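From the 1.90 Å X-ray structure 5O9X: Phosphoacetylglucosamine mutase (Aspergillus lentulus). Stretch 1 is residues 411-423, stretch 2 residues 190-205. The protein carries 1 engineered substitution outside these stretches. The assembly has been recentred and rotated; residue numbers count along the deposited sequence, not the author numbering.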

# COMPACT_ATOMS: atom_id res chain seq x y z
N LEU A 411 -24.21 12.74 8.98
CA LEU A 411 -23.50 12.09 10.07
C LEU A 411 -23.47 10.56 9.88
O LEU A 411 -22.39 9.89 10.03
CB LEU A 411 -24.06 12.49 11.46
CG LEU A 411 -23.21 11.97 12.65
CD1 LEU A 411 -21.95 12.83 12.80
CD2 LEU A 411 -24.01 12.11 13.94
N GLU A 412 -24.62 9.98 9.52
CA GLU A 412 -24.70 8.55 9.30
C GLU A 412 -23.81 8.10 8.13
O GLU A 412 -23.25 7.04 8.18
CB GLU A 412 -26.16 8.09 9.04
CG GLU A 412 -26.89 7.78 10.38
CD GLU A 412 -28.42 7.65 10.27
OE1 GLU A 412 -28.91 6.85 9.43
OE2 GLU A 412 -29.15 8.36 11.03
N CYS A 413 -23.74 8.93 7.07
CA CYS A 413 -22.84 8.60 5.95
C CYS A 413 -21.40 8.59 6.47
O CYS A 413 -20.66 7.66 6.22
CB CYS A 413 -23.06 9.63 4.81
SG CYS A 413 -22.20 9.08 3.33
N LEU A 414 -21.00 9.57 7.28
CA LEU A 414 -19.64 9.55 7.82
C LEU A 414 -19.35 8.34 8.65
O LEU A 414 -18.26 7.75 8.57
CB LEU A 414 -19.34 10.80 8.68
CG LEU A 414 -18.90 12.05 7.98
CD1 LEU A 414 -18.99 13.18 8.99
CD2 LEU A 414 -17.45 11.87 7.45
N GLN A 415 -20.32 7.93 9.48
CA GLN A 415 -20.12 6.77 10.35
C GLN A 415 -19.90 5.52 9.51
O GLN A 415 -18.99 4.73 9.79
CB GLN A 415 -21.38 6.53 11.27
CG GLN A 415 -21.70 7.68 12.23
CD GLN A 415 -23.12 7.57 12.88
OE1 GLN A 415 -23.96 6.78 12.43
NE2 GLN A 415 -23.35 8.35 13.96
N ALA A 416 -20.72 5.37 8.46
CA ALA A 416 -20.57 4.22 7.59
C ALA A 416 -19.12 4.22 6.90
O ALA A 416 -18.47 3.15 6.74
CB ALA A 416 -21.68 4.23 6.53
N LEU A 417 -18.68 5.40 6.49
CA LEU A 417 -17.37 5.57 5.83
C LEU A 417 -16.25 5.07 6.77
O LEU A 417 -15.31 4.42 6.34
CB LEU A 417 -17.27 7.06 5.44
CG LEU A 417 -16.12 7.64 4.64
CD1 LEU A 417 -16.68 8.72 3.69
CD2 LEU A 417 -15.26 8.27 5.71
N THR A 418 -16.36 5.34 8.07
CA THR A 418 -15.36 4.92 8.99
C THR A 418 -15.40 3.39 9.11
O THR A 418 -14.38 2.81 9.47
CB THR A 418 -15.50 5.53 10.44
OG1 THR A 418 -16.71 5.07 11.06
CG2 THR A 418 -15.44 7.10 10.45
N ASP A 419 -16.54 2.74 8.85
CA ASP A 419 -16.48 1.24 8.83
C ASP A 419 -16.05 0.65 7.50
O ASP A 419 -15.65 -0.52 7.40
CB ASP A 419 -17.83 0.63 9.20
CG ASP A 419 -18.12 0.80 10.66
OD1 ASP A 419 -17.20 0.64 11.51
OD2 ASP A 419 -19.25 1.17 10.92
N LEU A 420 -16.22 1.43 6.44
CA LEU A 420 -15.86 0.98 5.10
C LEU A 420 -14.30 1.09 4.94
O LEU A 420 -13.68 0.19 4.37
CB LEU A 420 -16.57 1.78 4.02
CG LEU A 420 -16.26 1.46 2.53
CD1 LEU A 420 -16.88 0.11 2.12
CD2 LEU A 420 -16.76 2.49 1.52
N ILE A 421 -13.72 2.17 5.49
CA ILE A 421 -12.34 2.51 5.15
C ILE A 421 -11.39 1.70 5.96
O ILE A 421 -11.42 1.79 7.19
CB ILE A 421 -12.08 4.05 5.02
CG1 ILE A 421 -12.70 4.46 3.72
CG2 ILE A 421 -10.61 4.39 4.85
CD1 ILE A 421 -12.37 3.43 2.61
N ASN A 422 -10.58 0.89 5.26
CA ASN A 422 -9.67 -0.01 5.91
C ASN A 422 -8.63 0.85 6.64
O ASN A 422 -7.84 1.58 6.04
CB ASN A 422 -9.07 -1.01 4.93
CG ASN A 422 -8.47 -2.25 5.62
OD1 ASN A 422 -7.76 -2.11 6.65
ND2 ASN A 422 -8.72 -3.47 5.03
N GLN A 423 -8.68 0.77 7.95
CA GLN A 423 -7.86 1.61 8.79
C GLN A 423 -6.42 1.04 8.83
O GLN A 423 -6.23 -0.20 8.73
CB GLN A 423 -8.55 1.68 10.16
CG GLN A 423 -10.00 2.18 10.06
CD GLN A 423 -10.06 3.63 9.56
OE1 GLN A 423 -9.59 4.56 10.25
NE2 GLN A 423 -10.62 3.82 8.36
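Stretch 2 (190-205) GYYEKLAAAFKRVMRG

Stretch 2 is already helical at Gly190 and stays so to Val202, then leaves the helix through Met203, Arg204 and Gly205. Its helix runs nearly antiparallel to helix 411-420 of stretch 1. The signed crossing angle is -161°, and the axes approach to 8.3 Å. In register, CA of Leu420 lies 4.9 Å from CA of Ala198, and CA of Ala416 lies 5.2 Å from CA of Val202; each pair sets one alanine against a larger residue.

Leu420 covers the most surface. Its side chain is a knob in a hole formed by Leu195, Ala198, Phe199 and Val202. Leu420 CB is 3.8 Å from Ala198 CB, Leu420 CD1 is 4.1 Å from Phe199 CB, and Leu420 CD2 is 4.2 Å from Val202 CG2.

Val202, chi1 in the m well, also packs against Ala416. Its CG1 comes within 3.3 Å of Ala416 CB, a tight apolar contact.

Arg201 points toward stretch 1 and forms the salt bridge. Arg201 NH1 donates to Asp419 OD2 at 2.7 Å, with a nearly straight N-H...O angle of 171°. The aliphatic base of Arg201 also packs on the helix, with CB 3.6 Å from Ala416 CB. Water 3 links Arg201 NH2 to Asp419 OD2. Water 1 joins Lys194 NZ to Asp419 OD1.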

# COMPACT_ATOMS: atom_id res chain seq x y z
N GLY A 190 -15.57 -13.16 6.73
CA GLY A 190 -15.83 -12.04 7.60
C GLY A 190 -15.40 -10.72 6.93
O GLY A 190 -16.09 -9.68 7.01
N TYR A 191 -14.27 -10.77 6.26
CA TYR A 191 -13.79 -9.59 5.44
C TYR A 191 -14.83 -9.13 4.41
O TYR A 191 -15.20 -7.95 4.38
CB TYR A 191 -12.46 -9.96 4.77
CG TYR A 191 -11.94 -8.97 3.76
CD1 TYR A 191 -11.13 -7.93 4.18
CD2 TYR A 191 -12.28 -9.06 2.37
CE1 TYR A 191 -10.63 -7.00 3.27
CE2 TYR A 191 -11.84 -8.09 1.45
CZ TYR A 191 -11.02 -7.09 1.90
OH TYR A 191 -10.53 -6.14 1.05
N TYR A 192 -15.40 -10.08 3.63
CA TYR A 192 -16.40 -9.70 2.60
C TYR A 192 -17.67 -9.14 3.24
O TYR A 192 -18.24 -8.13 2.73
CB TYR A 192 -16.82 -10.87 1.70
CG TYR A 192 -15.64 -11.49 0.95
CD1 TYR A 192 -14.71 -10.66 0.27
CD2 TYR A 192 -15.42 -12.87 0.97
CE1 TYR A 192 -13.55 -11.23 -0.39
CE2 TYR A 192 -14.31 -13.46 0.33
CZ TYR A 192 -13.39 -12.65 -0.33
OH TYR A 192 -12.32 -13.22 -0.95
N GLU A 193 -18.09 -9.77 4.35
CA GLU A 193 -19.31 -9.36 5.08
C GLU A 193 -19.17 -7.92 5.60
O GLU A 193 -20.12 -7.09 5.51
CB GLU A 193 -19.52 -10.34 6.25
CG GLU A 193 -20.05 -11.65 5.70
CD GLU A 193 -20.25 -12.72 6.78
OE1 GLU A 193 -19.68 -12.58 7.89
OE2 GLU A 193 -21.00 -13.69 6.49
N LYS A 194 -18.00 -7.62 6.16
CA LYS A 194 -17.77 -6.26 6.70
C LYS A 194 -17.77 -5.20 5.61
O LYS A 194 -18.43 -4.15 5.76
CB LYS A 194 -16.45 -6.20 7.46
CG LYS A 194 -16.26 -4.90 8.28
CD LYS A 194 -14.79 -4.89 8.76
CE LYS A 194 -14.43 -3.60 9.53
NZ LYS A 194 -15.19 -3.55 10.79
N LEU A 195 -17.00 -5.46 4.54
CA LEU A 195 -17.00 -4.52 3.40
C LEU A 195 -18.40 -4.36 2.84
O LEU A 195 -18.90 -3.19 2.65
CB LEU A 195 -16.00 -4.96 2.32
CG LEU A 195 -14.58 -4.41 2.44
CD1 LEU A 195 -13.91 -5.09 3.59
CD2 LEU A 195 -13.87 -4.83 1.12
N ALA A 196 -19.10 -5.49 2.65
CA ALA A 196 -20.45 -5.39 2.04
C ALA A 196 -21.42 -4.60 2.91
O ALA A 196 -22.17 -3.70 2.40
CB ALA A 196 -20.99 -6.76 1.73
N ALA A 197 -21.40 -4.88 4.22
CA ALA A 197 -22.33 -4.19 5.13
C ALA A 197 -22.06 -2.67 5.20
O ALA A 197 -23.01 -1.85 5.22
CB ALA A 197 -22.35 -4.86 6.52
N ALA A 198 -20.77 -2.31 5.25
CA ALA A 198 -20.35 -0.89 5.31
C ALA A 198 -20.74 -0.16 4.00
O ALA A 198 -21.34 0.94 4.03
CB ALA A 198 -18.88 -0.78 5.60
N PHE A 199 -20.51 -0.82 2.87
CA PHE A 199 -20.90 -0.25 1.56
C PHE A 199 -22.40 -0.07 1.43
O PHE A 199 -22.89 0.98 0.93
CB PHE A 199 -20.43 -1.14 0.42
CG PHE A 199 -20.58 -0.52 -0.96
CD1 PHE A 199 -19.90 0.67 -1.31
CD2 PHE A 199 -21.40 -1.15 -1.91
CE1 PHE A 199 -20.07 1.17 -2.65
CE2 PHE A 199 -21.53 -0.69 -3.23
CZ PHE A 199 -20.85 0.50 -3.58
N LYS A 200 -23.16 -1.09 1.84
CA LYS A 200 -24.65 -0.91 1.92
C LYS A 200 -25.07 0.36 2.68
O LYS A 200 -25.88 1.14 2.18
CB LYS A 200 -25.34 -2.17 2.52
CG LYS A 200 -26.86 -2.12 2.40
CD LYS A 200 -27.50 -3.34 3.07
CE LYS A 200 -29.03 -3.37 2.92
NZ LYS A 200 -29.35 -4.08 1.66
N ARG A 201 -24.53 0.57 3.87
CA ARG A 201 -24.86 1.74 4.67
C ARG A 201 -24.40 3.04 3.98
O ARG A 201 -25.15 4.00 3.90
CB ARG A 201 -24.19 1.72 6.05
CG ARG A 201 -24.94 0.83 7.07
CD ARG A 201 -23.99 0.47 8.23
NE ARG A 201 -23.73 1.65 9.07
CZ ARG A 201 -22.61 1.82 9.79
NH1 ARG A 201 -21.62 0.91 9.70
NH2 ARG A 201 -22.46 2.89 10.60
N VAL A 202 -23.15 3.09 3.54
CA VAL A 202 -22.68 4.30 2.85
C VAL A 202 -23.54 4.59 1.62
O VAL A 202 -23.72 5.76 1.32
CB VAL A 202 -21.17 4.35 2.47
CG1 VAL A 202 -20.24 3.98 3.61
CG2 VAL A 202 -20.85 3.51 1.28
N MET A 203 -24.09 3.58 0.94
CA MET A 203 -24.80 3.81 -0.29
C MET A 203 -26.28 4.23 -0.07
O MET A 203 -26.99 4.40 -1.04
CB MET A 203 -24.75 2.63 -1.27
CG MET A 203 -23.31 2.39 -1.86
SD MET A 203 -22.88 3.84 -2.90
CE MET A 203 -23.97 3.69 -4.33
N ARG A 204 -26.75 4.27 1.17
CA ARG A 204 -28.22 4.47 1.41
C ARG A 204 -28.67 5.74 0.64
O ARG A 204 -28.08 6.84 0.81
CB ARG A 204 -28.57 4.57 2.90
CG ARG A 204 -30.06 4.89 3.15
CD ARG A 204 -30.33 5.51 4.54
NE ARG A 204 -29.69 4.73 5.60
CZ ARG A 204 -30.19 3.61 6.13
NH1 ARG A 204 -31.38 3.13 5.73
NH2 ARG A 204 -29.50 2.98 7.07
N GLY A 205 -29.59 5.53 -0.29
CA GLY A 205 -30.28 6.64 -0.91
C GLY A 205 -29.67 7.11 -2.21
O GLY A 205 -30.22 8.02 -2.82
O HOH W 1 -14.66 -0.81 11.53
O HOH W 2 -24.40 4.42 10.73
O HOH W 3 -20.28 3.03 12.61